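Local coordinates for protein pectinesterase 1 (Solanum lycopersicum, PDB 1XG2) that hydrolyses the methyl esters of pectin in the plant cell wall, releasing methanol, and may prepare fruit walls for softening during ripening, at residues Q139-R144 against G157-V162; F215-G220 against G238-A243; T187-A192 against K224-T229. All coordinates share one frame; numbering follows the deposited sequence.

Contact 1 of 3, residues Q139-R144 against G157-V162; sequences QRQFYR and GNAAVV
Arg140, Gln141 and Phe142 run alongside Ala160, Val161 and Val162 as neighbouring parallel strands, their short axes 4.7 Å apart and 13° from parallel. Four backbone hydrogen bonds join them in alternation. Ala160 N donates to Gln139 O from above the carbonyl plane, and this bond is bent, with 136° at the hydrogen. Gln141 N reaches Ala160 O, Val162 N reaches Gln141 O, and the straightest bond of the four runs from Tyr143 N to Val162 O at 2.9 Å. Weaker CA-H...O contacts fill in between, as from Arg140 CA to Ala160 O.

The strands belong to successive coils of the right-handed parallel beta-helix that forms this C-terminal pectinesterase domain and that pectinesterases share with pectate lyases, and equivalent residues stack from coil to coil: Arg140 on Ala160, Gln141 on Val161, Phe142 on Val162.

The apolar contacts divide between the two faces of the sheet. On the face of Gln141 and Val161, CG2 of Val161 lies anti to its backbone N and meets the Tyr143 ring obliquely, 3.5 Å from CE1. The Tyr143 ring also stacks with that of Phe163. Gln141 passes its CB by the same Val161 methyl at 3.9 Å. On the face of Arg140 and Phe142, Phe142 CD1 lies 4.2 Å from Val162 CB, and helix 294-297 packs over both residues. Arg140 lays its CG 4.1 Å from Ala160 CB.

The Arg140 guanidinium has its polar partners beyond the two strands: a salt bridge with Asp118 and a hydrogen bond with Ser100 of the bound pectinesterase inhibitor.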
ATOM      1  N   GLN A 139      -4.577  -0.581  -2.847  1.00  9.01           N
ATOM      2  CA  GLN A 139      -4.960  -1.395  -4.001  1.00  9.38           C
ATOM      3  C   GLN A 139      -4.265  -2.752  -3.992  1.00  8.89           C
ATOM      4  O   GLN A 139      -3.551  -3.090  -3.046  1.00  8.32           O
ATOM      5  CB  GLN A 139      -4.760  -0.666  -5.347  1.00  9.60           C
ATOM      6  CG  GLN A 139      -5.221   0.788  -5.411  1.00 12.42           C
ATOM      7  CD  GLN A 139      -6.741   0.973  -5.462  1.00 15.64           C
ATOM      8  OE1 GLN A 139      -7.493   0.106  -5.033  1.00 17.89           O
ATOM      9  NE2 GLN A 139      -7.182   2.125  -5.955  1.00 14.78           N
ATOM     10  N   ARG A 140      -4.527  -3.554  -5.025  1.00  8.92           N
ATOM     11  CA  ARG A 140      -4.027  -4.928  -5.088  1.00  8.66           C
ATOM     12  C   ARG A 140      -2.708  -4.985  -5.854  1.00  8.58           C
ATOM     13  O   ARG A 140      -2.618  -4.508  -6.990  1.00  9.08           O
ATOM     14  CB  ARG A 140      -5.041  -5.865  -5.740  1.00  8.59           C
ATOM     15  CG  ARG A 140      -6.266  -6.131  -4.886  1.00  9.60           C
ATOM     16  CD  ARG A 140      -7.435  -6.754  -5.634  1.00  9.53           C
ATOM     17  NE  ARG A 140      -7.979  -5.868  -6.653  1.00 10.78           N
ATOM     18  CZ  ARG A 140      -9.179  -6.002  -7.245  1.00 10.74           C
ATOM     19  NH1 ARG A 140      -9.999  -6.996  -6.932  1.00 12.03           N
ATOM     20  NH2 ARG A 140      -9.556  -5.118  -8.145  1.00 11.24           N
ATOM     21  N   GLN A 141      -1.717  -5.612  -5.228  1.00  8.42           N
ATOM     22  CA  GLN A 141      -0.342  -5.636  -5.722  1.00  8.59           C
ATOM     23  C   GLN A 141       0.263  -7.036  -5.572  1.00  7.98           C
ATOM     24  O   GLN A 141      -0.028  -7.753  -4.621  1.00  8.23           O
ATOM     25  CB  GLN A 141       0.524  -4.611  -4.976  1.00  8.75           C
ATOM     26  CG  GLN A 141      -0.110  -3.232  -4.842  1.00  8.80           C
ATOM     27  CD  GLN A 141       0.724  -2.220  -4.076  1.00  9.93           C
ATOM     28  OE1 GLN A 141       0.202  -1.173  -3.662  1.00 11.20           O
ATOM     29  NE2 GLN A 141       1.993  -2.501  -3.900  1.00  5.39           N
ATOM     30  N   PHE A 142       1.107  -7.392  -6.528  1.00  7.76           N
ATOM     31  CA  PHE A 142       1.830  -8.650  -6.537  1.00  8.30           C
ATOM     32  C   PHE A 142       3.300  -8.361  -6.799  1.00  8.28           C
ATOM     33  O   PHE A 142       3.648  -7.707  -7.799  1.00  8.33           O
ATOM     34  CB  PHE A 142       1.266  -9.555  -7.626  1.00  8.18           C
ATOM     35  CG  PHE A 142       1.879 -10.929  -7.677  1.00  8.05           C
ATOM     36  CD1 PHE A 142       1.795 -11.794  -6.601  1.00  9.95           C
ATOM     37  CD2 PHE A 142       2.521 -11.364  -8.832  1.00  9.68           C
ATOM     38  CE1 PHE A 142       2.374 -13.056  -6.673  1.00 11.45           C
ATOM     39  CE2 PHE A 142       3.082 -12.642  -8.908  1.00  9.39           C
ATOM     40  CZ  PHE A 142       3.017 -13.468  -7.836  1.00  9.97           C
ATOM     41  N   TYR A 143       4.140  -8.867  -5.903  1.00  8.48           N
ATOM     42  CA  TYR A 143       5.585  -8.785  -5.994  1.00  9.06           C
ATOM     43  C   TYR A 143       6.136 -10.190  -6.182  1.00  9.48           C
ATOM     44  O   TYR A 143       5.819 -11.088  -5.418  1.00  9.80           O
ATOM     45  CB  TYR A 143       6.183  -8.161  -4.727  1.00  9.39           C
ATOM     46  CG  TYR A 143       5.808  -6.711  -4.591  1.00  8.13           C
ATOM     47  CD1 TYR A 143       4.518  -6.338  -4.188  1.00  9.26           C
ATOM     48  CD2 TYR A 143       6.723  -5.707  -4.857  1.00  8.08           C
ATOM     49  CE1 TYR A 143       4.159  -5.005  -4.065  1.00  8.20           C
ATOM     50  CE2 TYR A 143       6.363  -4.357  -4.746  1.00  8.26           C
ATOM     51  CZ  TYR A 143       5.074  -4.021  -4.371  1.00  8.23           C
ATOM     52  OH  TYR A 143       4.700  -2.696  -4.273  1.00  9.04           O
ATOM     53  N   ARG A 144       6.963 -10.360  -7.200  1.00  9.83           N
ATOM     54  CA  ARG A 144       7.471 -11.665  -7.587  1.00 10.18           C
ATOM     55  C   ARG A 144       8.945 -11.578  -7.938  1.00 10.19           C
ATOM     56  O   ARG A 144       9.371 -10.673  -8.658  1.00  9.65           O
ATOM     57  CB  ARG A 144       6.673 -12.174  -8.781  1.00 10.55           C
ATOM     58  CG  ARG A 144       7.113 -13.507  -9.351  1.00 11.68           C
ATOM     59  CD  ARG A 144       6.812 -14.720  -8.474  1.00 12.65           C
ATOM     60  NE  ARG A 144       7.476 -15.903  -9.021  1.00 12.68           N
ATOM     61  CZ  ARG A 144       7.030 -17.152  -8.930  1.00 13.13           C
ATOM     62  NH1 ARG A 144       5.910 -17.449  -8.274  1.00 12.36           N
ATOM     63  NH2 ARG A 144       7.730 -18.128  -9.496  1.00 13.82           N
ATOM     64  N   GLY A 157       2.218   0.246   4.653  1.00  8.99           N
ATOM     65  CA  GLY A 157       1.050   0.734   3.935  1.00  9.49           C
ATOM     66  C   GLY A 157      -0.167  -0.144   4.180  1.00  9.59           C
ATOM     67  O   GLY A 157      -0.210  -0.902   5.144  1.00 10.03           O
ATOM     68  N   ASN A 158      -1.140  -0.066   3.283  1.00  9.42           N
ATOM     69  CA  ASN A 158      -2.390  -0.782   3.448  1.00  9.20           C
ATOM     70  C   ASN A 158      -2.917  -1.323   2.127  1.00  9.46           C
ATOM     71  O   ASN A 158      -4.126  -1.364   1.898  1.00  8.88           O
ATOM     72  CB  ASN A 158      -3.417   0.131   4.110  1.00  9.37           C
ATOM     73  CG  ASN A 158      -4.640  -0.605   4.604  1.00  9.41           C
ATOM     74  OD1 ASN A 158      -4.541  -1.774   5.040  1.00 13.63           O
ATOM     75  ND2 ASN A 158      -5.800   0.032   4.525  1.00  6.96           N
ATOM     76  N   ALA A 159      -1.997  -1.773   1.271  1.00  9.98           N
ATOM     77  CA  ALA A 159      -2.382  -2.520   0.065  1.00  9.93           C
ATOM     78  C   ALA A 159      -2.966  -3.865   0.453  1.00  9.51           C
ATOM     79  O   ALA A 159      -2.773  -4.327   1.567  1.00  8.99           O
ATOM     80  CB  ALA A 159      -1.167  -2.746  -0.837  1.00  9.99           C
ATOM     81  N   ALA A 160      -3.694  -4.490  -0.465  1.00  9.18           N
ATOM     82  CA  ALA A 160      -3.850  -5.932  -0.421  1.00  9.47           C
ATOM     83  C   ALA A 160      -2.714  -6.441  -1.302  1.00  9.40           C
ATOM     84  O   ALA A 160      -2.713  -6.217  -2.516  1.00  9.41           O
ATOM     85  CB  ALA A 160      -5.186  -6.353  -0.957  1.00  9.90           C
ATOM     86  N   VAL A 161      -1.736  -7.089  -0.684  1.00  9.34           N
ATOM     87  CA  VAL A 161      -0.466  -7.354  -1.339  1.00  9.44           C
ATOM     88  C   VAL A 161       0.106  -8.721  -0.976  1.00  9.81           C
ATOM     89  O   VAL A 161       0.141  -9.109   0.193  1.00  9.92           O
ATOM     90  CB  VAL A 161       0.578  -6.220  -1.037  1.00  9.31           C
ATOM     91  CG1 VAL A 161       0.874  -6.115   0.438  1.00 10.18           C
ATOM     92  CG2 VAL A 161       1.865  -6.449  -1.810  1.00  8.56           C
ATOM     93  N   VAL A 162       0.540  -9.443  -2.005  1.00  9.49           N
ATOM     94  CA  VAL A 162       1.288 -10.686  -1.847  1.00 10.47           C
ATOM     95  C   VAL A 162       2.703 -10.567  -2.412  1.00  9.95           C
ATOM     96  O   VAL A 162       2.898 -10.140  -3.557  1.00 10.48           O
ATOM     97  CB  VAL A 162       0.558 -11.839  -2.543  1.00 10.38           C
ATOM     98  CG1 VAL A 162       1.353 -13.133  -2.434  1.00 12.12           C
ATOM     99  CG2 VAL A 162      -0.828 -12.000  -1.928  1.00 10.91           C
TER

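Contact 2 of 3, residues F215-G220 against G238-A243; sequences FPTYLG and GLINPA
Thr217 and Ile240 are joined by a single backbone bridge, in which Asn241 N donates to Thr217 O at 2.9 Å, almost straight at 173°, while the stretches 216-219 and 239-243 run 73° apart. Two waters extend this link. One accepts from Thr217 OG1 and donates to the carbonyl oxygens of Phe215 and Leu239; the other accepts from Thr217 N and donates to Leu239 O. Leu239 O, close to Thr217 O but not bonded to it since both are acceptors, takes a bond from each water.

Thr217 carries the apolar side. Its CG2, anti to the backbone N, touches Leu239 CD1 at 3.7 Å and also Ile240 CD1. Leu239 has its CG between backbone N and carbonyl carbon, which brings CD1 against both OG1 and CG2 of the threonine. Leu219 CD2 meets Ile240 CD1 at 3.8 Å, the two side chains crossing at about a right angle.

Tyr218 lies beside Asn241, pointing the same way. Asn241 CB stands over one face of the ring in a CH-pi contact, 4.1 Å from the centroid, and the amide plane is 27° from the ring plane. Ala243 CB comes to the ring edge, 4.3 Å from CE2. An alanine in place of Tyr218 would remove the ring and would probably leave the Asn241 side chain free to turn, with a gap beside Ala243.

Strand 217-220 ends a parallel sheet of the beta-helix, next to strand 179-184. The loop after strand 235-236 lies across it, and Leu239 and Ile240 reach on to strand 201-204.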
ATOM      1  N   PHE A 215      21.429  -5.396  16.691  1.00 18.77           N
ATOM      2  CA  PHE A 215      20.317  -4.837  15.911  1.00 18.01           C
ATOM      3  C   PHE A 215      19.301  -5.927  15.653  1.00 17.15           C
ATOM      4  O   PHE A 215      19.516  -6.766  14.786  1.00 17.95           O
ATOM      5  CB  PHE A 215      20.807  -4.293  14.574  1.00 17.13           C
ATOM      6  CG  PHE A 215      21.869  -3.256  14.705  1.00 16.94           C
ATOM      7  CD1 PHE A 215      21.551  -1.975  15.121  1.00 17.30           C
ATOM      8  CD2 PHE A 215      23.194  -3.561  14.420  1.00 16.90           C
ATOM      9  CE1 PHE A 215      22.544  -0.997  15.240  1.00 17.18           C
ATOM     10  CE2 PHE A 215      24.187  -2.590  14.541  1.00 17.33           C
ATOM     11  CZ  PHE A 215      23.863  -1.313  14.953  1.00 16.58           C
ATOM     12  N   PRO A 216      18.202  -5.919  16.394  1.00 16.31           N
ATOM     13  CA  PRO A 216      17.203  -6.970  16.257  1.00 15.97           C
ATOM     14  C   PRO A 216      16.365  -6.715  15.013  1.00 15.08           C
ATOM     15  O   PRO A 216      16.299  -5.573  14.545  1.00 14.82           O
ATOM     16  CB  PRO A 216      16.351  -6.795  17.514  1.00 15.98           C
ATOM     17  CG  PRO A 216      16.404  -5.324  17.764  1.00 16.67           C
ATOM     18  CD  PRO A 216      17.795  -4.913  17.394  1.00 16.19           C
ATOM     19  N   THR A 217      15.772  -7.773  14.478  1.00 14.20           N
ATOM     20  CA  THR A 217      14.868  -7.663  13.345  1.00 13.28           C
ATOM     21  C   THR A 217      13.590  -8.393  13.691  1.00 12.65           C
ATOM     22  O   THR A 217      13.622  -9.545  14.111  1.00 13.11           O
ATOM     23  CB  THR A 217      15.506  -8.280  12.090  1.00 13.38           C
ATOM     24  OG1 THR A 217      16.664  -7.529  11.706  1.00 12.11           O
ATOM     25  CG2 THR A 217      14.581  -8.186  10.902  1.00 11.80           C
ATOM     26  N   TYR A 218      12.465  -7.714  13.521  1.00 12.24           N
ATOM     27  CA  TYR A 218      11.171  -8.321  13.736  1.00 12.29           C
ATOM     28  C   TYR A 218      10.440  -8.412  12.405  1.00 11.86           C
ATOM     29  O   TYR A 218      10.708  -7.653  11.488  1.00 11.45           O
ATOM     30  CB  TYR A 218      10.339  -7.494  14.705  1.00 12.71           C
ATOM     31  CG  TYR A 218      10.954  -7.328  16.088  1.00 14.18           C
ATOM     32  CD1 TYR A 218      11.879  -6.331  16.334  1.00 15.63           C
ATOM     33  CD2 TYR A 218      10.599  -8.177  17.143  1.00 15.88           C
ATOM     34  CE1 TYR A 218      12.441  -6.161  17.592  1.00 15.94           C
ATOM     35  CE2 TYR A 218      11.157  -8.013  18.418  1.00 15.60           C
ATOM     36  CZ  TYR A 218      12.081  -7.006  18.627  1.00 16.89           C
ATOM     37  OH  TYR A 218      12.645  -6.811  19.874  1.00 18.76           O
ATOM     38  N   LEU A 219       9.504  -9.341  12.324  1.00 11.61           N
ATOM     39  CA  LEU A 219       8.655  -9.512  11.153  1.00 11.76           C
ATOM     40  C   LEU A 219       7.720  -8.329  10.935  1.00 11.69           C
ATOM     41  O   LEU A 219       7.398  -7.992   9.795  1.00 12.02           O
ATOM     42  CB  LEU A 219       7.855 -10.811  11.268  1.00 11.58           C
ATOM     43  CG  LEU A 219       8.695 -12.086  11.270  1.00 12.09           C
ATOM     44  CD1 LEU A 219       7.825 -13.308  11.644  1.00 13.35           C
ATOM     45  CD2 LEU A 219       9.396 -12.290   9.929  1.00 12.46           C
ATOM     46  N   GLY A 220       7.264  -7.714  12.019  1.00 12.20           N
ATOM     47  CA  GLY A 220       6.446  -6.525  11.918  1.00 12.16           C
ATOM     48  C   GLY A 220       6.096  -5.886  13.245  1.00 12.31           C
ATOM     49  O   GLY A 220       6.353  -6.453  14.317  1.00 12.83           O
ATOM     50  N   GLY A 238      18.222 -16.476  11.047  1.00 14.96           N
ATOM     51  CA  GLY A 238      18.431 -16.298  12.475  1.00 15.25           C
ATOM     52  C   GLY A 238      18.314 -14.859  12.942  1.00 15.40           C
ATOM     53  O   GLY A 238      18.225 -14.600  14.147  1.00 15.42           O
ATOM     54  N   LEU A 239      18.293 -13.912  12.004  1.00 15.23           N
ATOM     55  CA  LEU A 239      18.099 -12.507  12.350  1.00 14.98           C
ATOM     56  C   LEU A 239      16.758 -12.232  13.023  1.00 15.24           C
ATOM     57  O   LEU A 239      16.617 -11.235  13.749  1.00 15.28           O
ATOM     58  CB  LEU A 239      18.247 -11.613  11.115  1.00 15.03           C
ATOM     59  CG  LEU A 239      17.023 -11.455  10.194  1.00 14.98           C
ATOM     60  CD1 LEU A 239      17.195 -10.259   9.286  1.00 15.03           C
ATOM     61  CD2 LEU A 239      16.792 -12.706   9.392  1.00 15.14           C
ATOM     62  N   ILE A 240      15.769 -13.092  12.784  1.00 15.55           N
ATOM     63  CA  ILE A 240      14.425 -12.836  13.294  1.00 16.23           C
ATOM     64  C   ILE A 240      14.376 -13.099  14.800  1.00 16.66           C
ATOM     65  O   ILE A 240      14.597 -14.223  15.269  1.00 17.30           O
ATOM     66  CB  ILE A 240      13.358 -13.684  12.574  1.00 16.51           C
ATOM     67  CG1 ILE A 240      13.363 -13.408  11.061  1.00 16.99           C
ATOM     68  CG2 ILE A 240      11.964 -13.405  13.178  1.00 16.60           C
ATOM     69  CD1 ILE A 240      13.149 -11.952  10.674  1.00 16.45           C
ATOM     70  N   ASN A 241      14.115 -12.036  15.544  1.00 17.14           N
ATOM     71  CA  ASN A 241      13.981 -12.090  16.990  1.00 17.36           C
ATOM     72  C   ASN A 241      13.021 -13.208  17.442  1.00 17.66           C
ATOM     73  O   ASN A 241      11.958 -13.384  16.844  1.00 17.28           O
ATOM     74  CB  ASN A 241      13.474 -10.737  17.482  1.00 17.48           C
ATOM     75  CG  ASN A 241      13.750 -10.513  18.952  1.00 18.19           C
ATOM     76  OD1 ASN A 241      14.777  -9.937  19.330  1.00 20.40           O
ATOM     77  ND2 ASN A 241      12.845 -10.978  19.789  1.00 15.55           N
ATOM     78  N   PRO A 242      13.387 -13.966  18.475  1.00 18.19           N
ATOM     79  CA  PRO A 242      12.492 -14.988  19.046  1.00 18.14           C
ATOM     80  C   PRO A 242      11.039 -14.545  19.319  1.00 17.34           C
ATOM     81  O   PRO A 242      10.108 -15.337  19.144  1.00 17.66           O
ATOM     82  CB  PRO A 242      13.193 -15.363  20.357  1.00 18.58           C
ATOM     83  CG  PRO A 242      14.631 -15.142  20.086  1.00 19.34           C
ATOM     84  CD  PRO A 242      14.691 -13.937  19.178  1.00 19.02           C
ATOM     85  N   ALA A 243      10.863 -13.303  19.760  1.00 16.54           N
ATOM     86  CA  ALA A 243       9.543 -12.723  19.959  1.00 16.21           C
ATOM     87  C   ALA A 243       8.748 -12.592  18.641  1.00 15.78           C
ATOM     88  O   ALA A 243       7.516 -12.554  18.664  1.00 15.28           O
ATOM     89  CB  ALA A 243       9.661 -11.366  20.617  1.00 16.17           C
TER
HETATM   90  O   HOH W   1      18.590  -8.765  13.244  1.00 16.26           O
HETATM   91  O   HOH W   2      16.534 -10.135  16.376  1.00 19.32           O

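Contact 3 of 3, residues T187-A192 against K224-T229; sequences TDPNQA and KEYSRT
Tyr226 lays its ring against Pro189, and the two side chains cross obliquely. CB of Tyr226 starts 4.2 Å from Asp188 N, and CG, anti to the carbonyl carbon (chi1 -68°), then carries the ring alongside the 187-189 backbone. CG itself is near Pro189 CD. Along the CD1-CE1 edge, CD1 comes 3.3 Å from Thr187 O, which approaches obliquely, and CE1 lies beneath Pro189 CD; along the other edge, CD2 and CE2 meet Pro189 CB, the former at 3.7 Å. Near the tip, CZ touches both CD and CG of the proline. Pro189 CD thus stands almost over the ring centre, 3.7 Å from the centroid and 7° off the normal, a CH-pi contact made by a carbon bonded to the electron-withdrawing proline nitrogen.

No direct hydrogen bond crosses between the segments. A water spans them instead, donating to Thr187 O and to Glu225 OE2. Lys224 lies beside Thr187, its CG 3.7 Å from Thr187 OG1, and sends NZ on to a salt bridge with Asp117 of the bound inhibitor. Arg228 brings NH2 to 3.9 Å from Ala192 C, at the edge of its guanidinium, and hydrogen-bonds through it to Thr193 O.

Each segment contains a tight turn. Type I beta turns run from Asp188 to Gln191 and from Lys224 to Ser227; in the first, Asp188 OD1 also accepts from Asn190 N at 3.0 Å, an Asx turn. Loops of this kind link the strands of successive coils in a parallel beta-helix; here they probably lie beside the substrate site, since Lys224 follows Trp223, a probable substrate-binding residue, and the inhibitor docks on both turns.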
ATOM      1  N   THR A 187      -6.412   0.177   9.192  1.00 13.36           N
ATOM      2  CA  THR A 187      -7.002   0.987  10.243  1.00 14.95           C
ATOM      3  C   THR A 187      -8.365   0.448  10.668  1.00 15.08           C
ATOM      4  O   THR A 187      -8.829   0.707  11.775  1.00 15.32           O
ATOM      5  CB  THR A 187      -7.145   2.424   9.688  1.00 15.48           C
ATOM      6  OG1 THR A 187      -5.836   3.014   9.571  1.00 18.54           O
ATOM      7  CG2 THR A 187      -7.883   3.328  10.636  1.00 17.80           C
ATOM      8  N   ASP A 188      -8.988  -0.311   9.781  1.00 14.85           N
ATOM      9  CA  ASP A 188     -10.415  -0.569   9.834  1.00 14.97           C
ATOM     10  C   ASP A 188     -10.641  -2.032   9.427  1.00 14.85           C
ATOM     11  O   ASP A 188     -10.172  -2.462   8.389  1.00 14.42           O
ATOM     12  CB  ASP A 188     -11.053   0.437   8.875  1.00 15.60           C
ATOM     13  CG  ASP A 188     -12.556   0.295   8.705  1.00 16.51           C
ATOM     14  OD1 ASP A 188     -13.191  -0.696   9.110  1.00 16.09           O
ATOM     15  OD2 ASP A 188     -13.178   1.201   8.115  1.00 18.60           O
ATOM     16  N   PRO A 189     -11.335  -2.800  10.264  1.00 14.55           N
ATOM     17  CA  PRO A 189     -11.520  -4.227  10.031  1.00 14.19           C
ATOM     18  C   PRO A 189     -12.457  -4.562   8.863  1.00 13.84           C
ATOM     19  O   PRO A 189     -12.519  -5.720   8.479  1.00 13.03           O
ATOM     20  CB  PRO A 189     -12.115  -4.704  11.346  1.00 14.91           C
ATOM     21  CG  PRO A 189     -12.817  -3.565  11.870  1.00 14.65           C
ATOM     22  CD  PRO A 189     -12.002  -2.368  11.501  1.00 15.33           C
ATOM     23  N   ASN A 190     -13.161  -3.567   8.319  1.00 13.49           N
ATOM     24  CA  ASN A 190     -14.006  -3.756   7.154  1.00 13.24           C
ATOM     25  C   ASN A 190     -13.200  -3.694   5.847  1.00 13.11           C
ATOM     26  O   ASN A 190     -13.721  -4.019   4.782  1.00 13.28           O
ATOM     27  CB  ASN A 190     -15.142  -2.719   7.109  1.00 13.58           C
ATOM     28  CG  ASN A 190     -15.974  -2.677   8.398  1.00 14.74           C
ATOM     29  OD1 ASN A 190     -16.192  -1.605   8.982  1.00 18.10           O
ATOM     30  ND2 ASN A 190     -16.443  -3.827   8.831  1.00 12.64           N
ATOM     31  N   GLN A 191     -11.941  -3.272   5.933  1.00 12.42           N
ATOM     32  CA  GLN A 191     -11.051  -3.208   4.785  1.00 12.29           C
ATOM     33  C   GLN A 191     -10.459  -4.592   4.481  1.00 11.82           C
ATOM     34  O   GLN A 191      -9.899  -5.233   5.364  1.00 11.48           O
ATOM     35  CB  GLN A 191      -9.911  -2.200   5.025  1.00 12.70           C
ATOM     36  CG  GLN A 191     -10.312  -0.730   5.155  1.00 12.34           C
ATOM     37  CD  GLN A 191      -9.106   0.181   5.437  1.00 12.46           C
ATOM     38  OE1 GLN A 191      -8.416   0.032   6.459  1.00 17.65           O
ATOM     39  NE2 GLN A 191      -8.848   1.106   4.535  1.00 11.09           N
ATOM     40  N   ALA A 192     -10.573  -5.036   3.233  1.00 11.16           N
ATOM     41  CA  ALA A 192     -10.020  -6.340   2.822  1.00 11.02           C
ATOM     42  C   ALA A 192      -8.567  -6.202   2.349  1.00 10.63           C
ATOM     43  O   ALA A 192      -8.202  -6.535   1.205  1.00 11.57           O
ATOM     44  CB  ALA A 192     -10.868  -6.977   1.760  1.00 11.06           C
ATOM     45  N   LYS A 224      -0.977   0.459  12.577  1.00 12.89           N
ATOM     46  CA  LYS A 224      -2.387   0.790  12.790  1.00 13.69           C
ATOM     47  C   LYS A 224      -3.115  -0.323  13.504  1.00 13.71           C
ATOM     48  O   LYS A 224      -2.607  -1.436  13.630  1.00 13.26           O
ATOM     49  CB  LYS A 224      -3.077   1.145  11.470  1.00 13.74           C
ATOM     50  CG  LYS A 224      -2.424   2.310  10.732  1.00 14.57           C
ATOM     51  CD  LYS A 224      -2.687   3.638  11.459  1.00 17.43           C
ATOM     52  CE  LYS A 224      -1.841   4.762  10.922  1.00 19.51           C
ATOM     53  NZ  LYS A 224      -2.520   5.459   9.818  1.00 21.83           N
ATOM     54  N   GLU A 225      -4.321  -0.004  13.966  1.00 14.06           N
ATOM     55  CA  GLU A 225      -5.004  -0.791  14.989  1.00 14.18           C
ATOM     56  C   GLU A 225      -5.377  -2.202  14.529  1.00 14.00           C
ATOM     57  O   GLU A 225      -5.342  -3.158  15.323  1.00 13.00           O
ATOM     58  CB  GLU A 225      -6.256  -0.035  15.439  1.00 14.78           C
ATOM     59  CG  GLU A 225      -6.857  -0.526  16.743  1.00 16.96           C
ATOM     60  CD  GLU A 225      -8.117   0.250  17.140  1.00 20.28           C
ATOM     61  OE1 GLU A 225      -8.747  -0.119  18.151  1.00 22.25           O
ATOM     62  OE2 GLU A 225      -8.470   1.226  16.441  1.00 21.84           O
ATOM     63  N   TYR A 226      -5.736  -2.319  13.252  1.00 13.16           N
ATOM     64  CA  TYR A 226      -6.073  -3.601  12.650  1.00 12.78           C
ATOM     65  C   TYR A 226      -5.014  -4.117  11.672  1.00 12.15           C
ATOM     66  O   TYR A 226      -5.343  -4.764  10.674  1.00 11.95           O
ATOM     67  CB  TYR A 226      -7.452  -3.506  12.007  1.00 13.51           C
ATOM     68  CG  TYR A 226      -8.517  -3.344  13.066  1.00 14.99           C
ATOM     69  CD1 TYR A 226      -8.820  -2.099  13.593  1.00 17.29           C
ATOM     70  CD2 TYR A 226      -9.171  -4.449  13.584  1.00 17.07           C
ATOM     71  CE1 TYR A 226      -9.796  -1.958  14.605  1.00 18.75           C
ATOM     72  CE2 TYR A 226     -10.139  -4.317  14.579  1.00 19.06           C
ATOM     73  CZ  TYR A 226     -10.440  -3.074  15.081  1.00 19.83           C
ATOM     74  OH  TYR A 226     -11.394  -2.953  16.066  1.00 22.81           O
ATOM     75  N   SER A 227      -3.744  -3.869  12.004  1.00 11.51           N
ATOM     76  CA  SER A 227      -2.593  -4.366  11.251  1.00 11.37           C
ATOM     77  C   SER A 227      -2.795  -5.842  10.945  1.00 11.28           C
ATOM     78  O   SER A 227      -3.183  -6.609  11.817  1.00 10.60           O
ATOM     79  CB  SER A 227      -1.297  -4.173  12.060  1.00 11.99           C
ATOM     80  OG  SER A 227      -0.139  -4.341  11.272  1.00 11.88           O
ATOM     81  N   ARG A 228      -2.557  -6.239   9.703  1.00 10.55           N
ATOM     82  CA  ARG A 228      -2.814  -7.610   9.290  1.00 11.34           C
ATOM     83  C   ARG A 228      -1.733  -8.115   8.348  1.00 11.03           C
ATOM     84  O   ARG A 228      -1.633  -7.669   7.212  1.00 10.91           O
ATOM     85  CB  ARG A 228      -4.183  -7.735   8.638  1.00 11.69           C
ATOM     86  CG  ARG A 228      -4.511  -9.154   8.215  1.00 15.04           C
ATOM     87  CD  ARG A 228      -5.977  -9.463   8.175  1.00 18.78           C
ATOM     88  NE  ARG A 228      -6.567  -8.865   6.993  1.00 20.93           N
ATOM     89  CZ  ARG A 228      -7.510  -9.422   6.253  1.00 25.74           C
ATOM     90  NH1 ARG A 228      -8.029 -10.597   6.579  1.00 29.07           N
ATOM     91  NH2 ARG A 228      -7.962  -8.785   5.180  1.00 25.56           N
ATOM     92  N   THR A 229      -0.942  -9.065   8.845  1.00 11.14           N
ATOM     93  CA  THR A 229       0.230  -9.555   8.170  1.00 11.43           C
ATOM     94  C   THR A 229       0.385 -11.044   8.431  1.00 12.00           C
ATOM     95  O   THR A 229       0.234 -11.502   9.568  1.00 12.80           O
ATOM     96  CB  THR A 229       1.461  -8.808   8.686  1.00 11.61           C
ATOM     97  OG1 THR A 229       1.318  -7.403   8.434  1.00 10.56           O
ATOM     98  CG2 THR A 229       2.724  -9.220   7.944  1.00 11.62           C
TER
HETATM   99  O   HOH W   3      -8.052   2.306  14.008  1.00 26.11           O

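How the contacts relate
Contact 1 is the core pairing, buried and held by a ladder of backbone hydrogen bonds, whereas contacts 2 and 3 are partly buried and each sets a loop against a segment that is part strand. Contact 2 has one direct backbone bond, supplemented by two waters and apolar side chains; contact 3 has none and relies on a CH-pi contact of proline on tyrosine and a water. Contacts 1 and 3 reach the same sheet and touch where Asn158 ND2 probably bonds to Gln191 OE1, 3.3 Å away; both meet the inhibitor, which leaves contact 2 alone. Contacts 2 and 3 alternate along the chain, with strands 217-220 and 228-232 in succession, but touch only through sequence adjacency.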